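Local coordinates for DNA polymerase III subunit beta (Pseudomonas aeruginosa, PDB 4TSZ), which encircles DNA as a sliding clamp, tethering DNA polymerases and other proteins to it and so conferring processivity, at residues R248-G253 / A360-P365; G158-V163 / P244-V249; R271-S276 / F321-L326; D328-I333 / V338-S343. All coordinates share one frame; numbering follows the deposited sequence.

Contact 1 of 4, residues R248-G253 / A360-P365; sequences RVLPRG and AYVVMP
Apolar packing of a loop on a sheet joins residues 248-253, part of the connection between strands 232-237 and 256-261, to strand 359-363, the last strand of the chain. Val362 is the hub. Both its methyls lie against one corner of the Pro251 ring: CD of Pro251 is 3.8 Å from CG2 and from CG1 of Val362. Because CG1 of Val362 stands anti to the backbone N (chi1 -176°), CG2 falls beside that N, and there it also receives Leu250, whose CD2 lies 3.8 Å from Val362 CG2. The leucine chain crosses the valine at about a right angle. The other branch of Val362, CG1, faces the carbonyl O of Val249 at a looser 4.3 Å.

In the beta sliding clamp this packing borders the bound peptide, which places an apolar side chain on Val362 and modified ones on Val249 and Pro365. A branched, rigid valine suits a strand position that touches both the loop and the ligand, while a proline gives the loop a compact apolar knob with no N-H to bury. Leu250 reaches on to Leu178 and Met180 of strand 177-184, and Pro251 to Leu350 of strand 349-353. On the outer side of the loop, Arg252 lays its guanidinium face over CB of Leu250, 3.9 Å above the plane, and forms a salt bridge with Glu247.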
loop_
_atom_site.group_PDB
_atom_site.type_symbol
_atom_site.label_atom_id
_atom_site.label_comp_id
_atom_site.label_asym_id
_atom_site.label_seq_id
_atom_site.Cartn_x
_atom_site.Cartn_y
_atom_site.Cartn_z
ATOM N N ARG E 248 26.701 -30.055 -1.973
ATOM C CA ARG E 248 26.225 -31.416 -2.227
ATOM C C ARG E 248 24.870 -31.472 -2.962
ATOM O O ARG E 248 24.581 -32.478 -3.611
ATOM C CB ARG E 248 26.181 -32.234 -0.923
ATOM N N VAL E 249 24.047 -30.408 -2.873
ATOM C CA VAL E 249 22.732 -30.385 -3.524
ATOM C C VAL E 249 22.687 -29.657 -4.874
ATOM O O VAL E 249 21.652 -29.700 -5.552
ATOM C CB VAL E 249 21.539 -30.033 -2.591
ATOM C CG1 VAL E 249 21.485 -30.975 -1.390
ATOM C CG2 VAL E 249 21.582 -28.573 -2.150
ATOM N N LEU E 250 23.800 -29.006 -5.273
ATOM C CA LEU E 250 23.878 -28.311 -6.559
ATOM C C LEU E 250 23.915 -29.350 -7.697
ATOM O O LEU E 250 24.757 -30.246 -7.653
ATOM C CB LEU E 250 25.094 -27.360 -6.626
ATOM C CG LEU E 250 25.200 -26.276 -5.525
ATOM C CD1 LEU E 250 26.479 -25.473 -5.662
ATOM C CD2 LEU E 250 23.993 -25.352 -5.522
ATOM N N PRO E 251 22.960 -29.307 -8.662
ATOM C CA PRO E 251 22.946 -30.314 -9.737
ATOM C C PRO E 251 24.160 -30.182 -10.668
ATOM O O PRO E 251 24.469 -29.092 -11.144
ATOM C CB PRO E 251 21.589 -30.081 -10.421
ATOM C CG PRO E 251 21.288 -28.662 -10.161
ATOM C CD PRO E 251 21.855 -28.340 -8.818
ATOM N N ARG E 252 24.889 -31.285 -10.868
ATOM C CA ARG E 252 26.119 -31.261 -11.662
ATOM C C ARG E 252 26.021 -31.820 -13.083
ATOM O O ARG E 252 26.581 -31.225 -14.009
ATOM C CB ARG E 252 27.301 -31.922 -10.903
ATOM C CG ARG E 252 27.481 -31.541 -9.421
ATOM C CD ARG E 252 28.086 -30.166 -9.210
ATOM N NE ARG E 252 28.312 -29.871 -7.797
ATOM C CZ ARG E 252 28.734 -28.698 -7.335
ATOM N NH1 ARG E 252 29.003 -27.703 -8.171
ATOM N NH2 ARG E 252 28.922 -28.521 -6.032
ATOM N N GLY E 253 25.363 -32.964 -13.244
ATOM C CA GLY E 253 25.290 -33.646 -14.536
ATOM C C GLY E 253 24.221 -33.254 -15.541
ATOM O O GLY E 253 24.006 -34.002 -16.500
ATOM N N ALA E 360 23.423 -18.613 -9.368
ATOM C CA ALA E 360 22.936 -19.971 -9.601
ATOM C C ALA E 360 21.677 -20.218 -8.768
ATOM O O ALA E 360 21.622 -19.861 -7.591
ATOM C CB ALA E 360 24.021 -20.995 -9.283
ATOM N N TYR E 361 20.649 -20.775 -9.410
ATOM C CA TYR E 361 19.351 -21.027 -8.788
ATOM C C TYR E 361 18.961 -22.465 -8.977
ATOM O O TYR E 361 19.020 -22.984 -10.083
ATOM C CB TYR E 361 18.279 -20.081 -9.345
ATOM C CG TYR E 361 18.698 -18.634 -9.222
ATOM C CD1 TYR E 361 18.507 -17.933 -8.034
ATOM C CD2 TYR E 361 19.370 -17.991 -10.260
ATOM C CE1 TYR E 361 18.963 -16.623 -7.884
ATOM C CE2 TYR E 361 19.827 -16.677 -10.125
ATOM C CZ TYR E 361 19.620 -15.996 -8.932
ATOM O OH TYR E 361 20.038 -14.695 -8.795
ATOM N N VAL E 362 18.591 -23.120 -7.882
ATOM C CA VAL E 362 18.228 -24.539 -7.884
ATOM C C VAL E 362 16.768 -24.673 -7.462
ATOM O O VAL E 362 16.382 -24.096 -6.454
ATOM C CB VAL E 362 19.184 -25.343 -6.967
ATOM C CG1 VAL E 362 18.876 -26.833 -7.028
ATOM C CG2 VAL E 362 20.651 -25.080 -7.334
ATOM N N VAL E 363 15.945 -25.379 -8.260
ATOM C CA VAL E 363 14.537 -25.579 -7.935
ATOM C C VAL E 363 14.226 -27.071 -7.995
ATOM O O VAL E 363 14.302 -27.657 -9.075
ATOM C CB VAL E 363 13.549 -24.749 -8.825
ATOM C CG1 VAL E 363 12.106 -24.925 -8.344
ATOM C CG2 VAL E 363 13.909 -23.269 -8.854
ATOM N N MET E 364 13.835 -27.675 -6.859
ATOM C CA MET E 364 13.414 -29.078 -6.835
ATOM C C MET E 364 12.041 -29.173 -7.522
ATOM O O MET E 364 11.184 -28.301 -7.311
ATOM C CB MET E 364 13.291 -29.638 -5.403
ATOM C CG MET E 364 14.594 -30.132 -4.814
ATOM S SD MET E 364 15.524 -31.343 -5.826
ATOM C CE MET E 364 14.601 -32.819 -5.503
ATOM N N PRO E 365 11.814 -30.214 -8.345
ATOM C CA PRO E 365 10.503 -30.342 -9.000
ATOM C C PRO E 365 9.392 -30.851 -8.067
ATOM O O PRO E 365 9.613 -31.091 -6.876
ATOM C CB PRO E 365 10.789 -31.340 -10.133
ATOM C CG PRO E 365 11.865 -32.200 -9.604
ATOM C CD PRO E 365 12.713 -31.324 -8.718
#

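Contact 2 of 4, residues G158-V163 / P244-V249; sequences GMLLEV and PDYERV
Glu162 and Tyr246 approach each other from opposite directions, an extended acid from strand 158-164 meeting a phenol from the loop 244-249. The tyrosine hydroxyl donates to the carboxylate, with OH of Tyr246 2.9 Å from OE1 of Glu162. It comes in on the syn side of that oxygen, though 25° out of the carboxylate plane, and the carboxylate and ring planes are inclined by 35°. Seen from the ring, OE1 lies at the edge near its plane, 3.5 Å from Tyr246 CE2. Glu162 reaches this far because CG is anti to the backbone N (chi1 180°) and the chain stays extended beyond it; a long acid is suited to bridging from a strand to a separate loop.

Leu160, two residues earlier on the same side of the strand, crosses the tyrosine at about a right angle. Its CD2 rests obliquely against the ring, 3.7 Å from Tyr246 CE2, so an apolar branch lies against the ring carbons while the polar end is held beyond it. Both polar groups are buried and have further partners: Gln194 donates to OE1 of Glu162, and Arg169 bonds to the hydroxyl of Tyr246. Arg169 also forms a salt bridge with Glu247, whose OE1 is 5.6 Å from Glu162 OE2; the arginine probably eases the repulsion between the two acids.

The ring also packs on Leu178 and Met180 and on a modified side chain of the bound peptide, placing Tyr246 in the peptide-binding pocket of the clamp, where the central and C-terminal domains meet.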
loop_
_atom_site.group_PDB
_atom_site.type_symbol
_atom_site.label_atom_id
_atom_site.label_comp_id
_atom_site.label_asym_id
_atom_site.label_seq_id
_atom_site.Cartn_x
_atom_site.Cartn_y
_atom_site.Cartn_z
ATOM N N GLY E 158 17.347 -17.363 7.203
ATOM C CA GLY E 158 18.377 -16.362 7.015
ATOM C C GLY E 158 19.246 -16.652 5.820
ATOM O O GLY E 158 18.939 -17.536 5.007
ATOM N N MET E 159 20.341 -15.892 5.715
ATOM C CA MET E 159 21.257 -15.971 4.589
ATOM C C MET E 159 22.662 -16.298 4.996
ATOM O O MET E 159 23.218 -15.672 5.901
ATOM C CB MET E 159 21.228 -14.636 3.822
ATOM C CG MET E 159 22.031 -14.632 2.517
ATOM S SD MET E 159 21.882 -13.054 1.671
ATOM C CE MET E 159 20.153 -13.085 1.234
ATOM N N LEU E 160 23.256 -17.261 4.283
ATOM C CA LEU E 160 24.657 -17.603 4.461
ATOM C C LEU E 160 25.480 -16.550 3.714
ATOM O O LEU E 160 25.159 -16.207 2.573
ATOM C CB LEU E 160 24.988 -19.013 3.915
ATOM C CG LEU E 160 26.490 -19.401 3.901
ATOM C CD1 LEU E 160 27.008 -19.678 5.303
ATOM C CD2 LEU E 160 26.757 -20.581 3.001
ATOM N N LEU E 161 26.488 -15.998 4.387
ATOM C CA LEU E 161 27.484 -15.096 3.815
ATOM C C LEU E 161 28.792 -15.831 4.033
ATOM O O LEU E 161 29.122 -16.190 5.167
ATOM C CB LEU E 161 27.496 -13.684 4.433
ATOM C CG LEU E 161 26.288 -12.789 4.177
ATOM C CD1 LEU E 161 26.471 -11.438 4.828
ATOM C CD2 LEU E 161 26.011 -12.613 2.682
ATOM N N GLU E 162 29.468 -16.167 2.934
ATOM C CA GLU E 162 30.676 -16.971 2.964
ATOM C C GLU E 162 31.854 -16.305 2.259
ATOM O O GLU E 162 31.710 -15.817 1.139
ATOM C CB GLU E 162 30.363 -18.348 2.351
ATOM C CG GLU E 162 31.510 -19.332 2.284
ATOM C CD GLU E 162 31.209 -20.489 1.354
ATOM O OE1 GLU E 162 30.563 -21.463 1.805
ATOM O OE2 GLU E 162 31.559 -20.394 0.157
ATOM N N VAL E 163 33.020 -16.283 2.929
ATOM C CA VAL E 163 34.261 -15.781 2.341
ATOM C C VAL E 163 35.150 -16.995 2.097
ATOM O O VAL E 163 35.373 -17.786 3.016
ATOM C CB VAL E 163 34.973 -14.600 3.066
ATOM C CG1 VAL E 163 33.999 -13.482 3.415
ATOM C CG2 VAL E 163 35.732 -15.054 4.303
ATOM N N PRO E 244 23.511 -25.925 5.991
ATOM C CA PRO E 244 23.701 -27.221 5.306
ATOM C C PRO E 244 24.797 -27.207 4.235
ATOM O O PRO E 244 25.182 -26.146 3.747
ATOM C CB PRO E 244 22.336 -27.506 4.672
ATOM C CG PRO E 244 21.381 -26.598 5.332
ATOM C CD PRO E 244 22.142 -25.403 5.784
ATOM N N ASP E 245 25.295 -28.394 3.878
ATOM C CA ASP E 245 26.325 -28.562 2.849
ATOM C C ASP E 245 25.662 -28.398 1.475
ATOM O O ASP E 245 25.350 -29.384 0.797
ATOM C CB ASP E 245 27.050 -29.919 3.009
ATOM C CG ASP E 245 28.193 -30.178 2.035
ATOM O OD1 ASP E 245 28.728 -29.192 1.459
ATOM O OD2 ASP E 245 28.573 -31.360 1.869
ATOM N N TYR E 246 25.414 -27.128 1.102
ATOM C CA TYR E 246 24.739 -26.718 -0.127
ATOM C C TYR E 246 25.434 -27.224 -1.396
ATOM O O TYR E 246 24.755 -27.536 -2.374
ATOM C CB TYR E 246 24.526 -25.189 -0.142
ATOM C CG TYR E 246 25.802 -24.384 -0.294
ATOM C CD1 TYR E 246 26.297 -24.058 -1.554
ATOM C CD2 TYR E 246 26.526 -23.963 0.821
ATOM C CE1 TYR E 246 27.493 -23.361 -1.704
ATOM C CE2 TYR E 246 27.717 -23.250 0.684
ATOM C CZ TYR E 246 28.192 -22.941 -0.581
ATOM O OH TYR E 246 29.364 -22.231 -0.729
ATOM N N GLU E 247 26.784 -27.323 -1.367
ATOM C CA GLU E 247 27.590 -27.812 -2.495
ATOM C C GLU E 247 27.153 -29.218 -2.932
ATOM O O GLU E 247 27.179 -29.516 -4.127
ATOM C CB GLU E 247 29.099 -27.780 -2.170
ATOM C CG GLU E 247 29.698 -26.379 -2.085
ATOM C CD GLU E 247 30.142 -25.713 -3.380
ATOM O OE1 GLU E 247 30.975 -24.782 -3.292
ATOM O OE2 GLU E 247 29.689 -26.125 -4.474
ATOM N N ARG E 248 26.701 -30.055 -1.973
ATOM C CA ARG E 248 26.225 -31.416 -2.227
ATOM C C ARG E 248 24.870 -31.472 -2.962
ATOM O O ARG E 248 24.581 -32.478 -3.611
ATOM C CB ARG E 248 26.181 -32.234 -0.923
ATOM N N VAL E 249 24.047 -30.408 -2.873
ATOM C CA VAL E 249 22.732 -30.385 -3.524
ATOM C C VAL E 249 22.687 -29.657 -4.874
ATOM O O VAL E 249 21.652 -29.700 -5.552
ATOM C CB VAL E 249 21.539 -30.033 -2.591
ATOM C CG1 VAL E 249 21.485 -30.975 -1.390
ATOM C CG2 VAL E 249 21.582 -28.573 -2.150
#

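Contact 3 of 4, residues R271-S276 / F321-L326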
loop_
_atom_site.group_PDB
_atom_site.type_symbol
_atom_site.label_atom_id
_atom_site.label_comp_id
_atom_site.label_asym_id
_atom_site.label_seq_id
_atom_site.Cartn_x
_atom_site.Cartn_y
_atom_site.Cartn_z
ATOM N N ARG E 271 0.739 -16.049 -16.835
ATOM C CA ARG E 271 -0.584 -16.344 -17.422
ATOM C C ARG E 271 -1.108 -17.686 -16.936
ATOM O O ARG E 271 -2.244 -17.752 -16.464
ATOM C CB ARG E 271 -0.551 -16.318 -18.952
ATOM C CG ARG E 271 -0.481 -14.915 -19.535
ATOM C CD ARG E 271 -0.659 -14.893 -21.033
ATOM N NE ARG E 271 0.555 -15.288 -21.747
ATOM C CZ ARG E 271 1.481 -14.440 -22.174
ATOM N NH1 ARG E 271 1.356 -13.140 -21.945
ATOM N NH2 ARG E 271 2.537 -14.883 -22.835
ATOM N N THR E 272 -0.280 -18.752 -17.041
ATOM C CA THR E 272 -0.663 -20.101 -16.611
ATOM C C THR E 272 -0.908 -20.201 -15.097
ATOM O O THR E 272 -1.822 -20.911 -14.687
ATOM C CB THR E 272 0.293 -21.181 -17.156
ATOM O OG1 THR E 272 1.608 -20.946 -16.665
ATOM C CG2 THR E 272 0.296 -21.254 -18.681
ATOM N N ALA E 273 -0.119 -19.453 -14.281
ATOM C CA ALA E 273 -0.213 -19.408 -12.816
ATOM C C ALA E 273 -1.619 -19.068 -12.313
ATOM O O ALA E 273 -2.039 -19.616 -11.290
ATOM C CB ALA E 273 0.797 -18.421 -12.245
ATOM N N ILE E 274 -2.356 -18.202 -13.057
ATOM C CA ILE E 274 -3.746 -17.794 -12.760
ATOM C C ILE E 274 -4.649 -19.026 -12.556
ATOM O O ILE E 274 -5.459 -19.048 -11.628
ATOM C CB ILE E 274 -4.299 -16.807 -13.840
ATOM C CG1 ILE E 274 -3.450 -15.506 -13.874
ATOM C CG2 ILE E 274 -5.797 -16.478 -13.624
ATOM C CD1 ILE E 274 -3.485 -14.725 -15.189
ATOM N N LEU E 275 -4.471 -20.057 -13.397
ATOM C CA LEU E 275 -5.263 -21.282 -13.305
ATOM C C LEU E 275 -4.590 -22.470 -12.603
ATOM O O LEU E 275 -5.087 -23.593 -12.676
ATOM C CB LEU E 275 -5.923 -21.638 -14.644
ATOM C CG LEU E 275 -6.811 -20.530 -15.240
ATOM C CD1 LEU E 275 -7.458 -20.982 -16.531
ATOM C CD2 LEU E 275 -7.868 -20.042 -14.228
ATOM N N SER E 276 -3.483 -22.213 -11.884
ATOM C CA SER E 276 -2.818 -23.253 -11.100
ATOM C C SER E 276 -3.491 -23.293 -9.714
ATOM O O SER E 276 -4.172 -22.331 -9.331
ATOM C CB SER E 276 -1.322 -22.978 -10.968
ATOM O OG SER E 276 -1.053 -21.895 -10.093
ATOM N N PHE E 321 6.607 -28.311 -11.637
ATOM C CA PHE E 321 7.244 -27.275 -10.816
ATOM C C PHE E 321 6.241 -26.365 -10.166
ATOM O O PHE E 321 5.146 -26.142 -10.702
ATOM C CB PHE E 321 8.187 -26.391 -11.664
ATOM C CG PHE E 321 9.535 -26.981 -11.955
ATOM C CD1 PHE E 321 10.511 -27.051 -10.963
ATOM C CD2 PHE E 321 9.850 -27.442 -13.227
ATOM C CE1 PHE E 321 11.769 -27.607 -11.238
ATOM C CE2 PHE E 321 11.105 -27.987 -13.496
ATOM C CZ PHE E 321 12.048 -28.082 -12.495
ATOM N N ASN E 322 6.642 -25.785 -9.026
ATOM C CA ASN E 322 5.857 -24.758 -8.362
ATOM C C ASN E 322 6.178 -23.493 -9.192
ATOM O O ASN E 322 7.356 -23.112 -9.303
ATOM C CB ASN E 322 6.268 -24.619 -6.880
ATOM C CG ASN E 322 5.638 -23.446 -6.141
ATOM O OD1 ASN E 322 5.555 -22.326 -6.639
ATOM N ND2 ASN E 322 5.253 -23.642 -4.903
ATOM N N VAL E 323 5.141 -22.914 -9.844
ATOM C CA VAL E 323 5.258 -21.747 -10.726
ATOM C C VAL E 323 5.788 -20.493 -10.022
ATOM O O VAL E 323 6.545 -19.736 -10.627
ATOM C CB VAL E 323 3.983 -21.503 -11.596
ATOM C CG1 VAL E 323 2.784 -21.087 -10.757
ATOM C CG2 VAL E 323 4.246 -20.508 -12.729
ATOM N N SER E 324 5.409 -20.299 -8.736
ATOM C CA SER E 324 5.883 -19.179 -7.924
ATOM C C SER E 324 7.399 -19.270 -7.749
ATOM O O SER E 324 8.061 -18.243 -7.848
ATOM C CB SER E 324 5.167 -19.139 -6.572
ATOM O OG SER E 324 3.776 -18.936 -6.751
ATOM N N TYR E 325 7.954 -20.494 -7.567
ATOM C CA TYR E 325 9.407 -20.704 -7.431
ATOM C C TYR E 325 10.142 -20.330 -8.718
ATOM O O TYR E 325 11.217 -19.737 -8.653
ATOM C CB TYR E 325 9.753 -22.155 -7.024
ATOM C CG TYR E 325 9.299 -22.596 -5.647
ATOM C CD1 TYR E 325 8.874 -21.667 -4.695
ATOM C CD2 TYR E 325 9.340 -23.937 -5.275
ATOM C CE1 TYR E 325 8.472 -22.070 -3.421
ATOM C CE2 TYR E 325 8.937 -24.351 -4.010
ATOM C CZ TYR E 325 8.516 -23.415 -3.081
ATOM O OH TYR E 325 8.110 -23.837 -1.840
ATOM N N LEU E 326 9.542 -20.641 -9.888
ATOM C CA LEU E 326 10.126 -20.298 -11.187
ATOM C C LEU E 326 10.056 -18.788 -11.442
ATOM O O LEU E 326 11.041 -18.206 -11.897
ATOM C CB LEU E 326 9.477 -21.091 -12.339
ATOM C CG LEU E 326 9.554 -22.632 -12.275
ATOM C CD1 LEU E 326 8.902 -23.238 -13.487
ATOM C CD2 LEU E 326 11.005 -23.135 -12.179
#
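The carbonyl O of Ala273 is gripped twice by Ser276, whose side chain also touches Val323 across the contact. Ser276 OG donates to Ala273 O at 2.8 Å, lying in the carbonyl plane on a lone pair with a C=O...donor angle of 127°; Ser276 N donates to the same oxygen at 3.0 Å, closing the type I turn from Ala273 to Ser276. The hydroxyl can fold back to this carbonyl because chi1 is 72°, which sets OG between the backbone N and carbonyl carbon. Serine suits the place: it is small and has a hydroxyl to give to a buried oxygen.

Val323 supplies the other side. Its CG1 is 3.6 Å from CB of Ala273 and 4.0 Å from OG of Ser276, while CG2 lies alongside the alanine methyl at 4.1 Å. The short alanine is consistent with the close approach of the C-terminal part of helix 262-273 to the first turn of helix 323-330. There Asn322 occupies the N-cap, its OD1 accepting from Tyr325 N at 3.2 Å with the donor above the amide plane; its ND2 sits over the centre of the Tyr325 ring. On the far side of the first segment, Arg271 bonds to the carbonyl of Ser82 of the second subunit.

Chemically, the two segments meet mainly through methyl groups, and the serine hydroxyl can sit against a valine methyl because its hydrogen is already committed to Ala273 O in its own segment.

Contact 4 of 4, residues D328-I333 / V338-S343; sequences DVLGVI and VRFILS
Val338 turns its methyls to Leu330 and Ile333, and these three residues make the close part of the contact. Leu330 CD2 lies 3.9 Å from CG1 of Val338, and Ile333 CG1 is 4.0 Å from Val338 CG2; each of the two longer chains crosses the valine at about a right angle. With chi1 at 59°, Val338 puts CG1 between its backbone N and carbonyl carbon and turns CG2 anti to the N, so CG1 meets Leu330, while CG2 meets Ile333 and, at 4.1 Å, also CD2 of Leu330. Beta-branched valine fits the extended strand and gives two methyl contacts close to the backbone, whereas leucine brings a methyl in from helix 323-330 by its length.

Phe340, two residues on, meets this segment more loosely: the same Leu330 CD2 stands at the edge of its ring, 4.2 Å from CE1. Val338 CG1 also lies at this edge, in the ring plane, so the aromatic meets methyls from both segments; the buried ring packs on Val258 and Val351 as well. Arg339 points away from the helix, partly exposed, and forms a salt bridge with Asp357, while on the first segment the exposed Gly331 carries no side chain into the contact.

Leu265 and Phe269 of helix 262-273 also pack on Leu330, and Ile333 packs on Tyr361. Such helices packed by aliphatic residues against one face of an antiparallel sheet are characteristic of the DNA clamp fold, here in the C-terminal domain.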
loop_
_atom_site.group_PDB
_atom_site.type_symbol
_atom_site.label_atom_id
_atom_site.label_comp_id
_atom_site.label_asym_id
_atom_site.label_seq_id
_atom_site.Cartn_x
_atom_site.Cartn_y
_atom_site.Cartn_z
ATOM N N ASP E 328 9.936 -16.452 -9.113
ATOM C CA ASP E 328 10.894 -15.862 -8.180
ATOM C C ASP E 328 12.291 -15.788 -8.797
ATOM O O ASP E 328 12.947 -14.750 -8.701
ATOM C CB ASP E 328 10.968 -16.664 -6.877
ATOM C CG ASP E 328 9.790 -16.515 -5.957
ATOM O OD1 ASP E 328 8.992 -15.574 -6.159
ATOM O OD2 ASP E 328 9.644 -17.355 -5.058
ATOM N N VAL E 329 12.728 -16.881 -9.456
ATOM C CA VAL E 329 14.025 -16.964 -10.119
ATOM C C VAL E 329 14.097 -15.972 -11.286
ATOM O O VAL E 329 15.066 -15.215 -11.390
ATOM C CB VAL E 329 14.362 -18.413 -10.571
ATOM C CG1 VAL E 329 15.612 -18.434 -11.456
ATOM C CG2 VAL E 329 14.542 -19.338 -9.372
ATOM N N LEU E 330 13.073 -15.983 -12.163
ATOM C CA LEU E 330 13.040 -15.109 -13.330
ATOM C C LEU E 330 13.080 -13.628 -12.963
ATOM O O LEU E 330 13.715 -12.852 -13.678
ATOM C CB LEU E 330 11.858 -15.444 -14.262
ATOM C CG LEU E 330 11.906 -16.816 -14.950
ATOM C CD1 LEU E 330 10.627 -17.101 -15.644
ATOM C CD2 LEU E 330 13.087 -16.935 -15.920
ATOM N N GLY E 331 12.478 -13.283 -11.816
ATOM C CA GLY E 331 12.431 -11.931 -11.271
ATOM C C GLY E 331 13.781 -11.366 -10.870
ATOM O O GLY E 331 13.910 -10.153 -10.726
ATOM N N VAL E 332 14.796 -12.230 -10.681
ATOM C CA VAL E 332 16.159 -11.816 -10.321
ATOM C C VAL E 332 17.201 -11.990 -11.456
ATOM O O VAL E 332 18.335 -11.542 -11.309
ATOM C CB VAL E 332 16.646 -12.352 -8.945
ATOM C CG1 VAL E 332 15.746 -11.862 -7.807
ATOM C CG2 VAL E 332 16.760 -13.875 -8.940
ATOM N N ILE E 333 16.821 -12.631 -12.579
ATOM C CA ILE E 333 17.714 -12.794 -13.734
ATOM C C ILE E 333 17.821 -11.413 -14.440
ATOM O O ILE E 333 16.807 -10.855 -14.853
ATOM C CB ILE E 333 17.213 -13.935 -14.684
ATOM C CG1 ILE E 333 17.214 -15.341 -14.002
ATOM C CG2 ILE E 333 17.927 -13.926 -16.078
ATOM C CD1 ILE E 333 18.611 -16.017 -13.717
ATOM N N VAL E 338 17.841 -16.519 -20.496
ATOM C CA VAL E 338 17.973 -17.309 -19.286
ATOM C C VAL E 338 18.312 -18.754 -19.658
ATOM O O VAL E 338 17.789 -19.288 -20.649
ATOM C CB VAL E 338 16.739 -17.144 -18.344
ATOM C CG1 VAL E 338 15.426 -17.554 -19.008
ATOM C CG2 VAL E 338 16.932 -17.871 -17.024
ATOM N N ARG E 339 19.233 -19.352 -18.899
ATOM C CA ARG E 339 19.651 -20.736 -19.096
ATOM C C ARG E 339 19.022 -21.628 -18.035
ATOM O O ARG E 339 19.119 -21.337 -16.842
ATOM C CB ARG E 339 21.181 -20.871 -19.039
ATOM C CG ARG E 339 21.916 -20.355 -20.258
ATOM C CD ARG E 339 23.416 -20.609 -20.124
ATOM N NE ARG E 339 24.051 -19.724 -19.139
ATOM C CZ ARG E 339 25.026 -20.090 -18.311
ATOM N NH1 ARG E 339 25.483 -21.338 -18.319
ATOM N NH2 ARG E 339 25.546 -19.214 -17.458
ATOM N N PHE E 340 18.370 -22.706 -18.480
ATOM C CA PHE E 340 17.785 -23.741 -17.628
ATOM C C PHE E 340 18.568 -25.008 -17.950
ATOM O O PHE E 340 18.753 -25.343 -19.126
ATOM C CB PHE E 340 16.292 -23.946 -17.927
ATOM C CG PHE E 340 15.365 -22.973 -17.240
ATOM C CD1 PHE E 340 15.216 -21.673 -17.712
ATOM C CD2 PHE E 340 14.625 -23.359 -16.133
ATOM C CE1 PHE E 340 14.358 -20.772 -17.071
ATOM C CE2 PHE E 340 13.745 -22.468 -15.512
ATOM C CZ PHE E 340 13.626 -21.178 -15.977
ATOM N N ILE E 341 19.105 -25.658 -16.920
ATOM C CA ILE E 341 19.863 -26.896 -17.072
ATOM C C ILE E 341 19.092 -27.968 -16.308
ATOM O O ILE E 341 18.941 -27.887 -15.090
ATOM C CB ILE E 341 21.361 -26.760 -16.678
ATOM C CG1 ILE E 341 22.055 -25.643 -17.514
ATOM C CG2 ILE E 341 22.093 -28.102 -16.858
ATOM C CD1 ILE E 341 23.330 -25.005 -16.893
ATOM N N LEU E 342 18.524 -28.914 -17.056
ATOM C CA LEU E 342 17.685 -29.973 -16.510
ATOM C C LEU E 342 18.268 -31.349 -16.821
ATOM O O LEU E 342 19.222 -31.462 -17.597
ATOM C CB LEU E 342 16.263 -29.855 -17.102
ATOM C CG LEU E 342 15.558 -28.514 -16.898
ATOM C CD1 LEU E 342 14.902 -28.050 -18.171
ATOM C CD2 LEU E 342 14.554 -28.588 -15.758
ATOM N N SER E 343 17.698 -32.386 -16.193
ATOM C CA SER E 343 18.080 -33.770 -16.409
ATOM C C SER E 343 16.812 -34.620 -16.528
ATOM O O SER E 343 16.317 -34.781 -17.643
ATOM C CB SER E 343 19.054 -34.261 -15.338
ATOM O OG SER E 343 18.500 -34.172 -14.037
#

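In the fold
From the N terminus, strand 158-164 is the first segment met, and contact 2 closes the loop that runs on from it to 244-249. Contact 1 begins on that same loop, sharing Arg248 and Val249, and spans almost the whole C-terminal domain to 360-365. Within that span lie contact 3, joining the C-terminal part of helix 262-273 to the start of helix 323-330, and then contact 4, a short return from helix 323-330 to strand 337-342; these two follow in series. Contacts 1, 2 and 4 all reach the eight-stranded sheet that runs across the central and C-terminal domains. Phe321 links contact 3 to Val363 and Leu342, while Tyr361 carries contact 1 over to Val332.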